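Local coordinates for ketosynthase (Streptomyces sp. MSC090213JE08, PDB 6KXD), which probably catalyses the decarboxylative condensation of malonyl-ACP with an acyl-ACP that lengthens a polyketide chain, as beta-ketoacyl-ACP synthases do, at residues N174-R185 / E256-C264. Residues are numbered along the deposited sequence; the frame is centred on the assembly and turned at random.
Sequences NYSVGYGLDSIR and EVLGYGLSC
Y260 lays its ring flat against G178, a glycine of helix 174-185 whose missing side chain leaves the backbone facing strand 256-264; a CB there would run into the ring. The contact illustrates how a helical glycine lets an aromatic ring from a strand rest on the helix backbone. The CG of Y260 is flanked by both backbone branches, chi1 81°, which points the ring at the helix. One turn beyond G178 its hydroxyl gives D182 a very short hydrogen bond, 2.5 Å from Y260 OH to D182 OD2. The carboxylate and ring planes lie 43° apart. A water donates to the same hydroxyl and to Y175 O, so two partners grip this buried oxygen. D182 OD2 also forms a salt bridge with R196 of the neighbouring subunit, which is likely to favour its charged form. A phenylalanine in place of Y260 would probably leave D182 without its hydroxyl partner and the water with one mate fewer.

Toward one end of the strand, L181 meets the rim of the same ring, its CD2 3.8 Å from Y260 CD1, while the leucine also slides past V257, with L181 CD2 3.9 Å from V257 CG1. At the other end, L262 sets CD2 over the centre of the Y175 ring, 3.6 Å from the centroid, a clear CH-pi contact; Y175 OH hydrogen-bonds to the backbone O of N171 of the neighbouring subunit. Helix and strand directions differ by 121°, and L258 and G259 form a classic beta bulge opposite I403. A buried helix packed on the mixed sheet at the dimer interface is consistent with the layered alpha/beta/alpha/beta/alpha thiolase fold of ketosynthases.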
ATOM      1  N   ASN A 174      -3.367  -6.439   7.577  1.00 37.19           N
ATOM      2  CA  ASN A 174      -4.148  -7.553   7.132  1.00 36.08           C
ATOM      3  C   ASN A 174      -4.034  -7.721   5.612  1.00 40.89           C
ATOM      4  O   ASN A 174      -3.942  -8.841   5.117  1.00 39.52           O
ATOM      5  CB  ASN A 174      -5.621  -7.384   7.500  1.00 36.25           C
ATOM      6  CG  ASN A 174      -5.975  -7.994   8.840  1.00 38.34           C
ATOM      7  OD1 ASN A 174      -5.110  -8.598   9.485  1.00 40.89           O
ATOM      8  ND2 ASN A 174      -7.206  -7.758   9.285  1.00 39.36           N
ATOM      9  N   TYR A 175      -4.063  -6.602   4.885  1.00 36.41           N
ATOM     10  CA  TYR A 175      -3.838  -6.690   3.425  1.00 38.31           C
ATOM     11  C   TYR A 175      -2.507  -7.364   3.139  1.00 37.46           C
ATOM     12  O   TYR A 175      -2.381  -8.184   2.208  1.00 39.05           O
ATOM     13  CB  TYR A 175      -3.770  -5.335   2.760  1.00 36.40           C
ATOM     14  CG  TYR A 175      -5.094  -4.745   2.376  1.00 38.15           C
ATOM     15  CD1 TYR A 175      -5.983  -4.285   3.334  1.00 35.04           C
ATOM     16  CD2 TYR A 175      -5.426  -4.603   1.045  1.00 38.09           C
ATOM     17  CE1 TYR A 175      -7.180  -3.708   2.957  1.00 36.35           C
ATOM     18  CE2 TYR A 175      -6.603  -4.010   0.658  1.00 37.77           C
ATOM     19  CZ  TYR A 175      -7.484  -3.557   1.621  1.00 36.64           C
ATOM     20  OH  TYR A 175      -8.651  -2.984   1.190  1.00 37.19           O
ATOM     21  N   SER A 176      -1.507  -6.967   3.924  1.00 39.46           N
ATOM     22  CA  SER A 176      -0.131  -7.411   3.688  1.00 37.76           C
ATOM     23  C   SER A 176       0.001  -8.909   3.981  1.00 39.40           C
ATOM     24  O   SER A 176       0.629  -9.627   3.220  1.00 38.59           O
ATOM     25  CB  SER A 176       0.837  -6.558   4.505  1.00 39.74           C
ATOM     26  OG  SER A 176       0.875  -5.215   4.044  1.00 39.63           O
ATOM     27  N   VAL A 177      -0.568  -9.370   5.110  1.00 38.78           N
ATOM     28  CA  VAL A 177      -0.556 -10.761   5.479  1.00 40.43           C
ATOM     29  C   VAL A 177      -1.294 -11.562   4.402  1.00 39.71           C
ATOM     30  O   VAL A 177      -0.824 -12.607   3.962  1.00 40.50           O
ATOM     31  CB  VAL A 177      -1.175 -10.984   6.880  1.00 39.99           C
ATOM     32  CG1 VAL A 177      -1.372 -12.451   7.167  1.00 47.23           C
ATOM     33  CG2 VAL A 177      -0.351 -10.353   7.995  1.00 42.11           C
ATOM     34  N   GLY A 178      -2.449 -11.052   3.979  1.00 40.54           N
ATOM     35  CA  GLY A 178      -3.239 -11.679   2.944  1.00 41.83           C
ATOM     36  C   GLY A 178      -2.470 -11.796   1.641  1.00 40.68           C
ATOM     37  O   GLY A 178      -2.493 -12.838   0.982  1.00 41.71           O
ATOM     38  N   TYR A 179      -1.703 -10.751   1.302  1.00 38.94           N
ATOM     39  CA  TYR A 179      -0.901 -10.788   0.110  1.00 39.77           C
ATOM     40  C   TYR A 179       0.198 -11.835   0.235  1.00 39.76           C
ATOM     41  O   TYR A 179       0.501 -12.571  -0.719  1.00 40.84           O
ATOM     42  CB  TYR A 179      -0.291  -9.426  -0.214  1.00 36.63           C
ATOM     43  CG  TYR A 179       0.389  -9.425  -1.558  1.00 37.87           C
ATOM     44  CD1 TYR A 179      -0.277  -9.910  -2.680  1.00 37.61           C
ATOM     45  CD2 TYR A 179       1.705  -9.037  -1.705  1.00 41.80           C
ATOM     46  CE1 TYR A 179       0.327  -9.926  -3.929  1.00 39.79           C
ATOM     47  CE2 TYR A 179       2.311  -9.029  -2.955  1.00 43.51           C
ATOM     48  CZ  TYR A 179       1.621  -9.482  -4.067  1.00 42.50           C
ATOM     49  OH  TYR A 179       2.186  -9.491  -5.307  1.00 42.45           O
ATOM     50  N   GLY A 180       0.809 -11.903   1.405  1.00 36.65           N
ATOM     51  CA  GLY A 180       1.773 -12.970   1.669  1.00 42.30           C
ATOM     52  C   GLY A 180       1.126 -14.321   1.456  1.00 41.49           C
ATOM     53  O   GLY A 180       1.703 -15.188   0.866  1.00 41.50           O
ATOM     54  N   LEU A 181      -0.085 -14.488   1.964  1.00 43.23           N
ATOM     55  CA  LEU A 181      -0.781 -15.736   1.870  1.00 45.73           C
ATOM     56  C   LEU A 181      -1.004 -16.060   0.395  1.00 48.81           C
ATOM     57  O   LEU A 181      -0.684 -17.155  -0.061  1.00 47.99           O
ATOM     58  CB  LEU A 181      -2.100 -15.631   2.625  1.00 46.00           C
ATOM     59  CG  LEU A 181      -3.083 -16.757   2.354  1.00 49.95           C
ATOM     60  CD1 LEU A 181      -2.552 -18.049   2.937  1.00 47.34           C
ATOM     61  CD2 LEU A 181      -4.444 -16.377   2.908  1.00 50.51           C
ATOM     62  N   ASP A 182      -1.540 -15.097  -0.354  1.00 42.28           N
ATOM     63  CA  ASP A 182      -1.802 -15.323  -1.767  1.00 44.71           C
ATOM     64  C   ASP A 182      -0.501 -15.608  -2.501  1.00 47.33           C
ATOM     65  O   ASP A 182      -0.472 -16.471  -3.404  1.00 43.84           O
ATOM     66  CB  ASP A 182      -2.501 -14.119  -2.378  1.00 42.10           C
ATOM     67  CG  ASP A 182      -3.942 -14.014  -1.959  1.00 48.47           C
ATOM     68  OD1 ASP A 182      -4.524 -15.078  -1.550  1.00 45.96           O
ATOM     69  OD2 ASP A 182      -4.491 -12.898  -2.089  1.00 43.07           O
ATOM     70  N   SER A 183       0.582 -14.923  -2.100  1.00 42.75           N
ATOM     71  CA  SER A 183       1.815 -15.053  -2.811  1.00 41.75           C
ATOM     72  C   SER A 183       2.386 -16.456  -2.590  1.00 44.25           C
ATOM     73  O   SER A 183       2.880 -17.091  -3.543  1.00 46.04           O
ATOM     74  CB  SER A 183       2.795 -13.964  -2.438  1.00 40.92           C
ATOM     75  OG  SER A 183       2.325 -12.681  -2.851  1.00 40.75           O
ATOM     76  N   ILE A 184       2.307 -16.933  -1.352  1.00 43.53           N
ATOM     77  CA  ILE A 184       2.771 -18.305  -1.042  1.00 47.85           C
ATOM     78  C   ILE A 184       1.819 -19.331  -1.670  1.00 45.47           C
ATOM     79  O   ILE A 184       2.267 -20.312  -2.265  1.00 51.57           O
ATOM     80  CB  ILE A 184       2.962 -18.507   0.468  1.00 48.65           C
ATOM     81  CG1 ILE A 184       4.118 -17.648   0.969  1.00 47.17           C
ATOM     82  CG2 ILE A 184       3.197 -19.978   0.795  1.00 52.07           C
ATOM     83  CD1 ILE A 184       4.175 -17.485   2.462  1.00 43.60           C
ATOM     84  N   ARG A 185       0.511 -19.093  -1.592  1.00 48.03           N
ATOM     85  CA  ARG A 185      -0.457 -20.056  -2.124  1.00 48.92           C
ATOM     86  C   ARG A 185      -0.229 -20.266  -3.626  1.00 54.66           C
ATOM     87  O   ARG A 185      -0.413 -21.381  -4.111  1.00 54.88           O
ATOM     88  CB  ARG A 185      -1.905 -19.629  -1.920  1.00 47.23           C
ATOM     89  CG  ARG A 185      -2.469 -19.988  -0.558  1.00 52.60           C
ATOM     90  CD  ARG A 185      -3.888 -19.449  -0.502  1.00 56.94           C
ATOM     91  NE  ARG A 185      -4.597 -19.847   0.690  1.00 59.34           N
ATOM     92  CZ  ARG A 185      -5.777 -19.355   1.036  1.00 59.25           C
ATOM     93  NH1 ARG A 185      -6.532 -18.743   0.132  1.00 52.68           N
ATOM     94  NH2 ARG A 185      -6.186 -19.478   2.282  1.00 60.38           N
ATOM     95  N   GLU A 256      -1.540 -21.101  11.845  1.00 58.10           N
ATOM     96  CA  GLU A 256      -1.726 -21.269  10.438  1.00 57.01           C
ATOM     97  C   GLU A 256      -2.518 -20.052   9.940  1.00 50.93           C
ATOM     98  O   GLU A 256      -3.386 -19.531  10.653  1.00 57.34           O
ATOM     99  CB  GLU A 256      -2.437 -22.590  10.144  1.00 58.31           C
ATOM    100  CG  GLU A 256      -2.393 -22.959   8.678  1.00 63.19           C
ATOM    101  CD  GLU A 256      -3.110 -24.237   8.285  1.00 67.22           C
ATOM    102  OE1 GLU A 256      -3.521 -24.984   9.187  1.00 70.08           O
ATOM    103  OE2 GLU A 256      -3.252 -24.470   7.065  1.00 69.36           O
ATOM    104  N   VAL A 257      -2.189 -19.582   8.732  1.00 51.92           N
ATOM    105  CA  VAL A 257      -3.018 -18.601   8.029  1.00 47.65           C
ATOM    106  C   VAL A 257      -4.033 -19.363   7.176  1.00 43.12           C
ATOM    107  O   VAL A 257      -3.658 -20.062   6.225  1.00 50.95           O
ATOM    108  CB  VAL A 257      -2.179 -17.655   7.142  1.00 49.69           C
ATOM    109  CG1 VAL A 257      -3.080 -16.566   6.599  1.00 46.85           C
ATOM    110  CG2 VAL A 257      -0.996 -17.042   7.873  1.00 48.32           C
ATOM    111  N   LEU A 258      -5.323 -19.207   7.493  1.00 45.95           N
ATOM    112  CA  LEU A 258      -6.365 -19.974   6.848  1.00 52.26           C
ATOM    113  C   LEU A 258      -6.922 -19.224   5.639  1.00 45.10           C
ATOM    114  O   LEU A 258      -7.218 -19.832   4.606  1.00 48.46           O
ATOM    115  CB  LEU A 258      -7.492 -20.238   7.843  1.00 48.96           C
ATOM    116  CG  LEU A 258      -7.064 -20.959   9.117  1.00 51.79           C
ATOM    117  CD1 LEU A 258      -8.290 -21.320   9.940  1.00 53.55           C
ATOM    118  CD2 LEU A 258      -6.252 -22.182   8.790  1.00 54.41           C
ATOM    119  N   GLY A 259      -7.099 -17.910   5.792  1.00 47.02           N
ATOM    120  CA  GLY A 259      -7.661 -17.120   4.718  1.00 46.23           C
ATOM    121  C   GLY A 259      -7.819 -15.662   5.099  1.00 42.83           C
ATOM    122  O   GLY A 259      -7.631 -15.269   6.237  1.00 45.95           O
ATOM    123  N   TYR A 260      -8.223 -14.878   4.109  1.00 42.03           N
ATOM    124  CA  TYR A 260      -8.638 -13.531   4.353  1.00 38.13           C
ATOM    125  C   TYR A 260      -9.683 -13.126   3.321  1.00 39.12           C
ATOM    126  O   TYR A 260      -9.944 -13.839   2.310  1.00 41.82           O
ATOM    127  CB  TYR A 260      -7.416 -12.603   4.392  1.00 38.96           C
ATOM    128  CG  TYR A 260      -6.851 -12.160   3.068  1.00 40.63           C
ATOM    129  CD1 TYR A 260      -6.193 -13.069   2.250  1.00 43.96           C
ATOM    130  CD2 TYR A 260      -6.868 -10.824   2.673  1.00 39.57           C
ATOM    131  CE1 TYR A 260      -5.605 -12.683   1.060  1.00 42.77           C
ATOM    132  CE2 TYR A 260      -6.260 -10.418   1.491  1.00 40.97           C
ATOM    133  CZ  TYR A 260      -5.641 -11.350   0.681  1.00 36.37           C
ATOM    134  OH  TYR A 260      -5.030 -11.078  -0.484  1.00 40.85           O
ATOM    135  N   GLY A 261     -10.294 -11.981   3.602  1.00 40.94           N
ATOM    136  CA  GLY A 261     -11.239 -11.388   2.717  1.00 42.00           C
ATOM    137  C   GLY A 261     -10.981  -9.903   2.595  1.00 43.88           C
ATOM    138  O   GLY A 261     -10.657  -9.230   3.577  1.00 41.47           O
ATOM    139  N   LEU A 262     -11.170  -9.384   1.379  1.00 40.24           N
ATOM    140  CA  LEU A 262     -11.089  -7.987   1.110  1.00 40.63           C
ATOM    141  C   LEU A 262     -12.433  -7.609   0.554  1.00 41.61           C
ATOM    142  O   LEU A 262     -12.937  -8.282  -0.343  1.00 44.59           O
ATOM    143  CB  LEU A 262     -10.019  -7.705   0.052  1.00 37.56           C
ATOM    144  CG  LEU A 262      -8.594  -8.042   0.472  1.00 41.86           C
ATOM    145  CD1 LEU A 262      -7.646  -7.745  -0.681  1.00 39.35           C
ATOM    146  CD2 LEU A 262      -8.194  -7.232   1.705  1.00 40.90           C
ATOM    147  N   SER A 263     -12.954  -6.509   1.072  1.00 38.05           N
ATOM    148  CA  SER A 263     -14.066  -5.822   0.509  1.00 39.73           C
ATOM    149  C   SER A 263     -13.827  -4.323   0.511  1.00 44.10           C
ATOM    150  O   SER A 263     -13.002  -3.804   1.246  1.00 37.94           O
ATOM    151  CB  SER A 263     -15.341  -6.123   1.249  1.00 44.39           C
ATOM    152  OG  SER A 263     -15.238  -5.666   2.578  1.00 40.93           O
ATOM    153  N   CYS A 264     -14.616  -3.671  -0.334  1.00 37.51           N
ATOM    154  CA  CYS A 264     -14.625  -2.317  -0.404  1.00 38.40           C
ATOM    155  C   CYS A 264     -16.058  -1.842  -0.200  1.00 37.16           C
ATOM    156  O   CYS A 264     -17.014  -2.338  -0.838  1.00 36.46           O
ATOM    157  CB  CYS A 264     -14.063  -1.819  -1.728  1.00 39.51           C
ATOM    158  SG  CYS A 264     -14.018  -0.025  -1.770  1.00 40.61           S
TER
HETATM  159  O   HOH W   1      -3.937  -8.376  -0.055  1.00 37.83           O
HETATM  160  O   HOH W   2     -10.658  -4.230  -0.197  1.00 38.55           O